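PDB 5F7U: cycloalternan-forming enzyme from Listeria monocytogenes serovar 1/2a, which belongs to glycoside hydrolase family 31 and is a large multidomain enzyme with a TIM-barrel core, flanking beta domains and a carbohydrate-binding module. Local coordinates for residues E34-I45 and N75-F86. The protein carries 1 engineered substitution. Sequence-based numbering, arbitrary orientation.
With GLC (alpha-D-glucopyranose), chain E.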
loop_
_atom_site.group_PDB
_atom_site.type_symbol
_atom_site.label_atom_id
_atom_site.label_comp_id
_atom_site.label_asym_id
_atom_site.label_seq_id
_atom_site.Cartn_x
_atom_site.Cartn_y
_atom_site.Cartn_z
ATOM N N GLU A 34 -14.149 14.814 36.460
ATOM C CA GLU A 34 -15.107 14.043 35.651
ATOM C C GLU A 34 -16.058 13.227 36.514
ATOM O O GLU A 34 -15.636 12.440 37.361
ATOM C CB GLU A 34 -14.392 13.127 34.642
ATOM C CG GLU A 34 -13.536 13.906 33.654
ATOM C CD GLU A 34 -12.890 13.029 32.596
ATOM O OE1 GLU A 34 -12.589 11.844 32.884
ATOM O OE2 GLU A 34 -12.633 13.545 31.482
ATOM N N ASP A 35 -17.350 13.415 36.280
ATOM C CA ASP A 35 -18.360 12.615 36.953
ATOM C C ASP A 35 -18.263 11.137 36.546
ATOM O O ASP A 35 -18.179 10.825 35.360
ATOM C CB ASP A 35 -19.753 13.166 36.654
ATOM C CG ASP A 35 -20.822 12.407 37.373
ATOM O OD1 ASP A 35 -20.673 12.240 38.605
ATOM O OD2 ASP A 35 -21.805 11.982 36.725
ATOM N N VAL A 36 -18.256 10.244 37.537
ATOM C CA VAL A 36 -18.034 8.808 37.305
ATOM C C VAL A 36 -19.348 8.064 37.512
ATOM O O VAL A 36 -19.934 8.097 38.602
ATOM C CB VAL A 36 -16.936 8.236 38.222
ATOM C CG1 VAL A 36 -16.714 6.738 37.956
ATOM C CG2 VAL A 36 -15.630 9.017 38.046
ATOM N N ILE A 37 -19.814 7.425 36.441
ATOM C CA ILE A 37 -21.034 6.613 36.469
ATOM C C ILE A 37 -20.705 5.138 36.326
ATOM O O ILE A 37 -19.887 4.748 35.472
ATOM C CB ILE A 37 -22.013 7.017 35.328
ATOM C CG1 ILE A 37 -22.401 8.507 35.433
ATOM C CG2 ILE A 37 -23.262 6.112 35.293
ATOM C CD1 ILE A 37 -23.193 8.879 36.671
ATOM N N LEU A 38 -21.370 4.321 37.139
ATOM C CA LEU A 38 -21.265 2.865 37.044
ATOM C C LEU A 38 -22.563 2.264 36.540
ATOM O O LEU A 38 -23.627 2.447 37.144
ATOM C CB LEU A 38 -20.891 2.249 38.393
ATOM C CG LEU A 38 -19.763 2.879 39.190
ATOM C CD1 LEU A 38 -19.677 2.161 40.539
ATOM C CD2 LEU A 38 -18.429 2.788 38.455
ATOM N N ASN A 39 -22.463 1.554 35.425
ATOM C CA ASN A 39 -23.609 0.837 34.866
ATOM C C ASN A 39 -23.593 -0.608 35.337
ATOM O O ASN A 39 -22.612 -1.313 35.135
ATOM C CB ASN A 39 -23.597 0.939 33.344
ATOM C CG ASN A 39 -23.730 2.373 32.887
ATOM O OD1 ASN A 39 -24.804 2.950 33.000
ATOM N ND2 ASN A 39 -22.622 2.979 32.436
ATOM N N ILE A 40 -24.688 -1.022 35.968
ATOM C CA ILE A 40 -24.780 -2.333 36.638
ATOM C C ILE A 40 -26.033 -3.062 36.169
ATOM O O ILE A 40 -27.072 -2.429 35.997
ATOM C CB ILE A 40 -24.855 -2.112 38.175
ATOM C CG1 ILE A 40 -23.636 -1.297 38.651
ATOM C CG2 ILE A 40 -24.985 -3.436 38.937
ATOM C CD1 ILE A 40 -23.873 -0.580 39.987
ATOM N N THR A 41 -25.955 -4.387 35.974
ATOM C CA THR A 41 -27.162 -5.155 35.629
ATOM C C THR A 41 -27.491 -6.175 36.698
ATOM O O THR A 41 -26.589 -6.678 37.378
ATOM C CB THR A 41 -27.088 -5.812 34.219
ATOM O OG1 THR A 41 -28.392 -6.227 33.778
ATOM C CG2 THR A 41 -26.131 -6.995 34.163
ATOM N N THR A 42 -28.789 -6.427 36.864
ATOM C CA THR A 42 -29.251 -7.551 37.681
ATOM C C THR A 42 -30.272 -8.341 36.868
ATOM O O THR A 42 -30.874 -7.805 35.933
ATOM C CB THR A 42 -29.919 -7.060 38.981
ATOM O OG1 THR A 42 -30.987 -6.138 38.661
ATOM C CG2 THR A 42 -28.882 -6.379 39.873
ATOM N N TRP A 43 -30.477 -9.605 37.233
ATOM C CA TRP A 43 -31.481 -10.443 36.584
ATOM C C TRP A 43 -31.956 -11.488 37.604
ATOM O O TRP A 43 -31.186 -11.815 38.514
ATOM C CB TRP A 43 -30.907 -11.131 35.340
ATOM C CG TRP A 43 -29.768 -12.059 35.628
ATOM C CD1 TRP A 43 -29.842 -13.423 35.815
ATOM C CD2 TRP A 43 -28.393 -11.706 35.764
ATOM N NE1 TRP A 43 -28.585 -13.932 36.056
ATOM C CE2 TRP A 43 -27.676 -12.904 36.032
ATOM C CE3 TRP A 43 -27.686 -10.491 35.697
ATOM C CZ2 TRP A 43 -26.286 -12.924 36.217
ATOM C CZ3 TRP A 43 -26.290 -10.509 35.889
ATOM C CH2 TRP A 43 -25.614 -11.721 36.150
ATOM N N PRO A 44 -33.184 -12.001 37.484
ATOM C CA PRO A 44 -34.189 -11.541 36.518
ATOM C C PRO A 44 -34.823 -10.225 36.973
ATOM O O PRO A 44 -34.510 -9.734 38.072
ATOM C CB PRO A 44 -35.232 -12.669 36.555
ATOM C CG PRO A 44 -35.192 -13.133 37.976
ATOM C CD PRO A 44 -33.742 -13.035 38.385
ATOM N N ILE A 45 -35.697 -9.658 36.138
ATOM C CA ILE A 45 -36.451 -8.467 36.519
ATOM C C ILE A 45 -37.417 -8.837 37.640
ATOM O O ILE A 45 -38.248 -9.756 37.496
ATOM C CB ILE A 45 -37.208 -7.830 35.324
ATOM C CG1 ILE A 45 -36.225 -7.384 34.219
ATOM C CG2 ILE A 45 -38.048 -6.645 35.789
ATOM C CD1 ILE A 45 -36.884 -7.217 32.861
ATOM N N ASN A 75 -34.094 -10.136 29.962
ATOM C CA ASN A 75 -34.199 -10.712 31.303
ATOM C C ASN A 75 -33.623 -9.823 32.426
ATOM O O ASN A 75 -33.558 -10.258 33.604
ATOM C CB ASN A 75 -33.487 -12.075 31.300
ATOM C CG ASN A 75 -33.754 -12.892 32.555
ATOM O OD1 ASN A 75 -34.894 -13.020 32.998
ATOM N ND2 ASN A 75 -32.696 -13.468 33.121
ATOM N N ASN A 76 -33.214 -8.593 32.079
ATOM C CA ASN A 76 -32.343 -7.781 32.937
ATOM C C ASN A 76 -32.847 -6.383 33.259
ATOM O O ASN A 76 -33.555 -5.755 32.461
ATOM C CB ASN A 76 -30.969 -7.613 32.272
ATOM C CG ASN A 76 -30.172 -8.892 32.225
ATOM O OD1 ASN A 76 -30.635 -9.923 31.736
ATOM N ND2 ASN A 76 -28.964 -8.831 32.744
ATOM N N THR A 77 -32.458 -5.911 34.443
ATOM C CA THR A 77 -32.571 -4.506 34.810
ATOM C C THR A 77 -31.191 -3.877 34.782
ATOM O O THR A 77 -30.197 -4.487 35.215
ATOM C CB THR A 77 -33.206 -4.339 36.210
ATOM O OG1 THR A 77 -34.484 -4.961 36.199
ATOM C CG2 THR A 77 -33.410 -2.849 36.555
ATOM N N TYR A 78 -31.138 -2.649 34.283
ATOM C CA TYR A 78 -29.890 -1.893 34.198
ATOM C C TYR A 78 -30.036 -0.689 35.090
ATOM O O TYR A 78 -31.108 -0.055 35.125
ATOM C CB TYR A 78 -29.586 -1.507 32.734
ATOM C CG TYR A 78 -29.269 -2.728 31.919
ATOM C CD1 TYR A 78 -30.287 -3.471 31.316
ATOM C CD2 TYR A 78 -27.946 -3.165 31.772
ATOM C CE1 TYR A 78 -30.008 -4.607 30.577
ATOM C CE2 TYR A 78 -27.653 -4.305 31.044
ATOM C CZ TYR A 78 -28.679 -5.016 30.457
ATOM O OH TYR A 78 -28.384 -6.156 29.751
ATOM N N TRP A 79 -28.979 -0.423 35.840
ATOM C CA TRP A 79 -28.945 0.574 36.904
ATOM C C TRP A 79 -27.733 1.491 36.728
ATOM O O TRP A 79 -26.706 1.060 36.186
ATOM C CB TRP A 79 -28.786 -0.129 38.265
ATOM C CG TRP A 79 -29.736 -1.263 38.555
ATOM C CD1 TRP A 79 -29.651 -2.548 38.105
ATOM C CD2 TRP A 79 -30.880 -1.218 39.425
ATOM N NE1 TRP A 79 -30.686 -3.304 38.614
ATOM C CE2 TRP A 79 -31.454 -2.515 39.427
ATOM C CE3 TRP A 79 -31.480 -0.204 40.201
ATOM C CZ2 TRP A 79 -32.611 -2.831 40.160
ATOM C CZ3 TRP A 79 -32.641 -0.514 40.932
ATOM C CH2 TRP A 79 -33.182 -1.829 40.917
ATOM N N LYS A 80 -27.862 2.743 37.182
ATOM C CA LYS A 80 -26.752 3.697 37.188
ATOM C C LYS A 80 -26.442 4.145 38.599
ATOM O O LYS A 80 -27.336 4.619 39.318
ATOM C CB LYS A 80 -27.054 4.932 36.324
ATOM C CG LYS A 80 -26.956 4.673 34.839
ATOM C CD LYS A 80 -27.153 5.968 34.057
ATOM C CE LYS A 80 -27.017 5.724 32.553
ATOM N NZ LYS A 80 -25.617 5.473 32.105
ATOM N N ALA A 81 -25.177 3.991 38.982
ATOM C CA ALA A 81 -24.675 4.492 40.265
ATOM C C ALA A 81 -23.729 5.648 39.989
ATOM O O ALA A 81 -22.791 5.503 39.194
ATOM C CB ALA A 81 -23.960 3.387 41.020
ATOM N N ASP A 82 -23.984 6.788 40.639
ATOM C CA ASP A 82 -23.196 8.007 40.412
ATOM C C ASP A 82 -22.228 8.216 41.568
ATOM O O ASP A 82 -22.651 8.473 42.687
ATOM C CB ASP A 82 -24.131 9.223 40.261
ATOM C CG ASP A 82 -23.397 10.498 39.862
ATOM O OD1 ASP A 82 -22.166 10.474 39.649
ATOM O OD2 ASP A 82 -24.073 11.542 39.749
ATOM N N LEU A 83 -20.925 8.086 41.298
ATOM C CA LEU A 83 -19.904 8.250 42.328
ATOM C C LEU A 83 -19.481 9.706 42.535
ATOM O O LEU A 83 -18.768 10.025 43.496
ATOM C CB LEU A 83 -18.664 7.398 42.006
ATOM C CG LEU A 83 -18.811 5.873 41.996
ATOM C CD1 LEU A 83 -17.467 5.246 41.645
ATOM C CD2 LEU A 83 -19.303 5.337 43.335
ATOM N N GLY A 84 -19.928 10.582 41.640
ATOM C CA GLY A 84 -19.498 11.970 41.639
ATOM C C GLY A 84 -18.152 12.160 40.958
ATOM O O GLY A 84 -17.668 11.271 40.228
ATOM N N LYS A 85 -17.556 13.326 41.196
ATOM C CA LYS A 85 -16.272 13.721 40.592
ATOM C C LYS A 85 -15.152 13.596 41.602
ATOM O O LYS A 85 -15.397 13.622 42.812
ATOM C CB LYS A 85 -16.292 15.193 40.176
ATOM C CG LYS A 85 -17.296 15.583 39.123
ATOM C CD LYS A 85 -17.443 17.098 39.171
ATOM C CE LYS A 85 -18.317 17.599 38.034
ATOM N NZ LYS A 85 -18.699 19.021 38.270
ATOM N N PHE A 86 -13.919 13.521 41.107
ATOM C CA PHE A 86 -12.757 13.315 41.955
ATOM C C PHE A 86 -11.603 14.247 41.623
ATOM O O PHE A 86 -11.615 14.930 40.590
ATOM C CB PHE A 86 -12.322 11.844 41.876
ATOM C CG PHE A 86 -13.375 10.908 42.351
ATOM C CD1 PHE A 86 -13.589 10.721 43.717
ATOM C CD2 PHE A 86 -14.197 10.234 41.431
ATOM C CE1 PHE A 86 -14.607 9.876 44.168
ATOM C CE2 PHE A 86 -15.207 9.386 41.875
ATOM C CZ PHE A 86 -15.406 9.205 43.244
HETATM C C1 GLC E . -28.768 -14.485 32.354
HETATM C C2 GLC E . -28.771 -12.945 32.336
HETATM C C3 GLC E . -27.475 -12.390 31.734
HETATM C C4 GLC E . -26.239 -12.948 32.454
HETATM C C5 GLC E . -26.283 -14.487 32.471
HETATM C C6 GLC E . -25.182 -15.089 33.343
HETATM O O1 GLC E . -28.955 -15.016 31.037
HETATM O O2 GLC E . -29.921 -12.455 31.633
HETATM O O3 GLC E . -27.457 -10.964 31.805
HETATM O O4 GLC E . -25.064 -12.493 31.770
HETATM O O5 GLC E . -27.551 -15.001 32.936
HETATM O O6 GLC E . -24.930 -16.425 32.902
HETATM O O HOH W 1 -13.204 12.357 38.628
HETATM O O HOH W 2 -36.838 -11.060 33.830
#
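Asn-76 reaches across to Thr-41 OG1 while also holding the glucose. Its CB lies 3.3 Å from Thr-41 OG1, and its CG is 3.4 Å from glucose O3, with Thr-41 OG1 slightly farther away. With CG anti to its own carbonyl carbon (chi1 -69°), the amide comes back towards strand 36-43, and ND2 donates to Thr-41 OG1 in the amide plane (2.9 Å, N-H...O 167°). The same ND2 donates to glucose O3 (2.8 Å), while OD1 accepts from glucose O2 at 2.6 Å. Thr-41 OG1 in turn donates to Thr-77 O from above that carbonyl's plane, so one bridging hydroxyl helps fix the amide's rotation; it also sits over one face of the Tyr-78 ring. Trp-43 supplies the platform: glucose C2 lies 3.5 Å above its indole plane, towards the rim of the ring system, and the ND2 of Asn-75 adds a weak bond to O2.

On the other side of the sheet, Trp-79 NE1 donates almost in its ring plane to Thr-42 OG1 (2.9 Å), a hydroxyl that also bonds to Gln-49. On the same face, Leu-38, Ile-40 and Ala-81 form an apolar patch that packs against strands 49-57 and 91-100. Lys-80 runs alongside Asn-39 on the Tyr-78 side, and its bent end brings NZ onto an OD1 lone pair at 2.8 Å.

Backbone bonds join the strands as an antiparallel pair, consistent with the beta-sandwich of an E-set-like N-terminal domain. At one end of the pair, an aromatic platform with neighbouring amides that bond the sugar hydroxyls is characteristic of a surface carbohydrate-binding site, which Tyr-8 completes.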